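PDB 2O2G: dienelactone hydrolase from Anabaena variabilis, which probably acts as a hydrolase of the dienelactone hydrolase family, in the alpha/beta-hydrolase superfamily. Local coordinates for residues G36-H42 with A66-L72. Sequence-based numbering, arbitrary orientation.
Sequences GIVLFAH and ATLLIDL
Two extended strands, 36-41 and 66-70, run parallel, their axes 17° apart and 4.4 Å at closest approach, in register Ile37-Ala66, Val38-Thr67 and Leu39-Leu68. Gly36 O accepts a hydrogen bond from Ala66 N (3.0 Å). Ile37 lays CG1 3.5 Å from Ala66 CB. Val38 hydrogen-bonds both ways, N to Ala66 O and O from Leu68 N (each 3.0 Å). Leu39, on the Ile37 face, is t,p and brings CD1 3.4 Å from Leu68 CD2; helix 91-107 packs over it. Phe40 N donates to Leu68 O (3.0 Å); on the opposite face its m rotamer puts the ring under Leu69 CD2, a CH-pi contact 3.8 Å from the centroid. Beyond, the strands part: a water bridges Phe40 O (3.1 Å) and Ile70 O (2.9 Å). His42, chi1 p, swings its ring across so that NE2 accepts a hydrogen bond from Leu72 N (3.1 Å, 175°), which implies an unprotonated NE2. Helix 51-63, joining them in sequence and packing on the Phe40 and Leu69 face, makes the strands a beta-alpha-beta crossover in the central sheet of an alpha/beta-hydrolase fold.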
ATOM      1  N   GLY A  36     -12.457   7.167  -4.188  1.00 25.61           N
ATOM      2  CA  GLY A  36     -11.126   6.574  -4.237  1.00 26.03           C
ATOM      3  C   GLY A  36     -11.074   5.284  -3.453  1.00 28.56           C
ATOM      4  O   GLY A  36     -11.899   5.074  -2.539  1.00 25.16           O
ATOM      5  N   ILE A  37     -10.149   4.396  -3.847  1.00 26.70           N
ATOM      6  CA  ILE A  37      -9.927   3.176  -3.103  1.00 24.24           C
ATOM      7  C   ILE A  37      -8.428   2.996  -2.896  1.00 25.88           C
ATOM      8  O   ILE A  37      -7.624   3.190  -3.825  1.00 25.68           O
ATOM      9  CB  ILE A  37     -10.558   1.938  -3.764  1.00 27.12           C
ATOM     10  CG1 ILE A  37     -10.510   0.747  -2.784  1.00 21.93           C
ATOM     11  CG2 ILE A  37      -9.897   1.616  -5.088  1.00 24.43           C
ATOM     12  CD1 ILE A  37     -11.423  -0.394  -3.166  1.00 32.31           C
ATOM     13  N   VAL A  38      -8.079   2.641  -1.666  1.00 25.57           N
ATOM     14  CA  VAL A  38      -6.702   2.396  -1.289  1.00 29.22           C
ATOM     15  C   VAL A  38      -6.433   0.893  -1.138  1.00 27.52           C
ATOM     16  O   VAL A  38      -6.997   0.217  -0.264  1.00 27.03           O
ATOM     17  CB  VAL A  38      -6.391   3.113   0.011  1.00 25.12           C
ATOM     18  CG1 VAL A  38      -4.943   2.849   0.437  1.00 27.90           C
ATOM     19  CG2 VAL A  38      -6.681   4.612  -0.159  1.00 32.38           C
ATOM     20  N   LEU A  39      -5.572   0.385  -2.006  1.00 28.81           N
ATOM     21  CA  LEU A  39      -5.141  -0.987  -1.952  1.00 26.63           C
ATOM     22  C   LEU A  39      -3.877  -1.054  -1.085  1.00 28.22           C
ATOM     23  O   LEU A  39      -2.893  -0.338  -1.346  1.00 22.40           O
ATOM     24  CB  LEU A  39      -4.880  -1.504  -3.348  1.00 27.49           C
ATOM     25  CG  LEU A  39      -4.459  -2.972  -3.540  1.00 29.85           C
ATOM     26  CD1 LEU A  39      -5.429  -4.027  -3.065  1.00 27.04           C
ATOM     27  CD2 LEU A  39      -4.244  -3.179  -4.997  1.00 33.32           C
ATOM     28  N   PHE A  40      -3.909  -1.909  -0.059  1.00 27.41           N
ATOM     29  CA  PHE A  40      -2.791  -2.065   0.886  1.00 28.13           C
ATOM     30  C   PHE A  40      -1.838  -3.212   0.572  1.00 28.43           C
ATOM     31  O   PHE A  40      -2.290  -4.303   0.375  1.00 32.89           O
ATOM     32  CB  PHE A  40      -3.325  -2.332   2.293  1.00 27.31           C
ATOM     33  CG  PHE A  40      -3.872  -1.149   2.964  1.00 30.44           C
ATOM     34  CD1 PHE A  40      -5.075  -0.610   2.562  1.00 30.84           C
ATOM     35  CD2 PHE A  40      -3.216  -0.585   4.057  1.00 31.85           C
ATOM     36  CE1 PHE A  40      -5.596   0.489   3.205  1.00 34.87           C
ATOM     37  CE2 PHE A  40      -3.750   0.499   4.711  1.00 34.04           C
ATOM     38  CZ  PHE A  40      -4.926   1.048   4.276  1.00 31.84           C
ATOM     39  N   ALA A  41      -0.537  -2.932   0.476  1.00 27.18           N
ATOM     40  CA  ALA A  41       0.514  -3.932   0.319  1.00 25.05           C
ATOM     41  C   ALA A  41       1.101  -4.081   1.704  1.00 27.57           C
ATOM     42  O   ALA A  41       1.708  -3.146   2.210  1.00 28.60           O
ATOM     43  CB  ALA A  41       1.585  -3.447  -0.641  1.00 30.47           C
ATOM     44  N   HIS A  42       0.895  -5.233   2.326  1.00 28.03           N
ATOM     45  CA  HIS A  42       1.362  -5.490   3.674  1.00 28.32           C
ATOM     46  C   HIS A  42       2.849  -5.790   3.635  1.00 28.54           C
ATOM     47  O   HIS A  42       3.430  -6.016   2.552  1.00 32.94           O
ATOM     48  CB  HIS A  42       0.549  -6.644   4.329  1.00 31.51           C
ATOM     49  CG  HIS A  42       0.638  -7.958   3.588  1.00 32.88           C
ATOM     50  ND1 HIS A  42       1.794  -8.714   3.533  1.00 34.90           N
ATOM     51  CD2 HIS A  42      -0.284  -8.641   2.863  1.00 34.44           C
ATOM     52  CE1 HIS A  42       1.577  -9.799   2.803  1.00 36.88           C
ATOM     53  NE2 HIS A  42       0.319  -9.787   2.400  1.00 28.72           N
ATOM     54  N   ALA A  66     -12.596   4.231   0.215  1.00 29.06           N
ATOM     55  CA  ALA A  66     -12.748   2.788   0.169  1.00 30.75           C
ATOM     56  C   ALA A  66     -11.401   2.194   0.449  1.00 29.35           C
ATOM     57  O   ALA A  66     -10.375   2.851   0.217  1.00 28.91           O
ATOM     58  CB  ALA A  66     -13.221   2.327  -1.208  1.00 33.36           C
ATOM     59  N   THR A  67     -11.393   0.949   0.938  1.00 29.01           N
ATOM     60  CA  THR A  67     -10.127   0.221   1.192  1.00 26.42           C
ATOM     61  C   THR A  67     -10.209  -1.271   0.812  1.00 25.45           C
ATOM     62  O   THR A  67     -11.270  -1.888   0.927  1.00 24.39           O
ATOM     63  CB  THR A  67      -9.693   0.305   2.682  1.00 19.72           C
ATOM     64  OG1 THR A  67     -10.666  -0.334   3.530  1.00 24.91           O
ATOM     65  CG2 THR A  67      -9.524   1.765   3.108  1.00 31.98           C
ATOM     66  N   LEU A  68      -9.094  -1.809   0.341  1.00 24.44           N
ATOM     67  CA  LEU A  68      -8.923  -3.254   0.087  1.00 23.88           C
ATOM     68  C   LEU A  68      -7.631  -3.706   0.764  1.00 25.32           C
ATOM     69  O   LEU A  68      -6.546  -3.316   0.372  1.00 26.54           O
ATOM     70  CB  LEU A  68      -8.880  -3.588  -1.392  1.00 24.70           C
ATOM     71  CG  LEU A  68      -8.630  -5.071  -1.721  1.00 27.27           C
ATOM     72  CD1 LEU A  68      -9.715  -5.956  -1.074  1.00 27.48           C
ATOM     73  CD2 LEU A  68      -8.541  -5.259  -3.233  1.00 33.92           C
ATOM     74  N   LEU A  69      -7.794  -4.445   1.858  1.00 25.72           N
ATOM     75  CA  LEU A  69      -6.707  -5.051   2.589  1.00 26.95           C
ATOM     76  C   LEU A  69      -6.655  -6.455   2.027  1.00 27.52           C
ATOM     77  O   LEU A  69      -7.625  -7.181   2.112  1.00 27.34           O
ATOM     78  CB  LEU A  69      -7.039  -5.054   4.068  1.00 25.07           C
ATOM     79  CG  LEU A  69      -6.974  -3.657   4.708  1.00 31.15           C
ATOM     80  CD1 LEU A  69      -7.886  -3.594   5.902  1.00 25.66           C
ATOM     81  CD2 LEU A  69      -5.567  -3.327   5.072  1.00 31.83           C
ATOM     82  N   ILE A  70      -5.518  -6.810   1.449  1.00 26.42           N
ATOM     83  CA  ILE A  70      -5.331  -8.092   0.781  1.00 27.78           C
ATOM     84  C   ILE A  70      -4.131  -8.913   1.249  1.00 26.78           C
ATOM     85  O   ILE A  70      -3.144  -8.376   1.733  1.00 26.04           O
ATOM     86  CB  ILE A  70      -5.227  -7.785  -0.730  1.00 25.94           C
ATOM     87  CG1 ILE A  70      -5.613  -8.993  -1.558  1.00 35.54           C
ATOM     88  CG2 ILE A  70      -3.868  -7.168  -1.122  1.00 26.95           C
ATOM     89  CD1 ILE A  70      -5.947  -8.617  -2.940  1.00 42.03           C
ATOM     90  N   ASP A  71      -4.223 -10.225   1.130  1.00 27.03           N
ATOM     91  CA  ASP A  71      -3.084 -11.070   1.347  1.00 27.81           C
ATOM     92  C   ASP A  71      -2.427 -11.143  -0.031  1.00 29.79           C
ATOM     93  O   ASP A  71      -3.056 -11.558  -1.009  1.00 28.10           O
ATOM     94  CB  ASP A  71      -3.494 -12.476   1.804  1.00 30.47           C
ATOM     95  CG  ASP A  71      -3.971 -12.517   3.252  1.00 28.82           C
ATOM     96  OD1 ASP A  71      -3.570 -11.648   4.058  1.00 32.09           O
ATOM     97  OD2 ASP A  71      -4.721 -13.450   3.568  1.00 37.36           O
ATOM     98  N   LEU A  72      -1.168 -10.756  -0.130  1.00 27.89           N
ATOM     99  CA  LEU A  72      -0.470 -10.858  -1.397  1.00 28.39           C
ATOM    100  C   LEU A  72      -0.101 -12.288  -1.727  1.00 25.03           C
ATOM    101  O   LEU A  72       0.158 -12.610  -2.900  1.00 28.54           O
ATOM    102  CB  LEU A  72       0.752  -9.943  -1.419  1.00 31.27           C
ATOM    103  CG  LEU A  72       0.304  -8.462  -1.474  1.00 33.38           C
ATOM    104  CD1 LEU A  72       1.528  -7.563  -1.401  1.00 44.00           C
ATOM    105  CD2 LEU A  72      -0.486  -8.133  -2.715  1.00 48.84           C
TER
HETATM  106  O   HOH W   1      -3.077  -5.809   3.020  1.00 21.39           O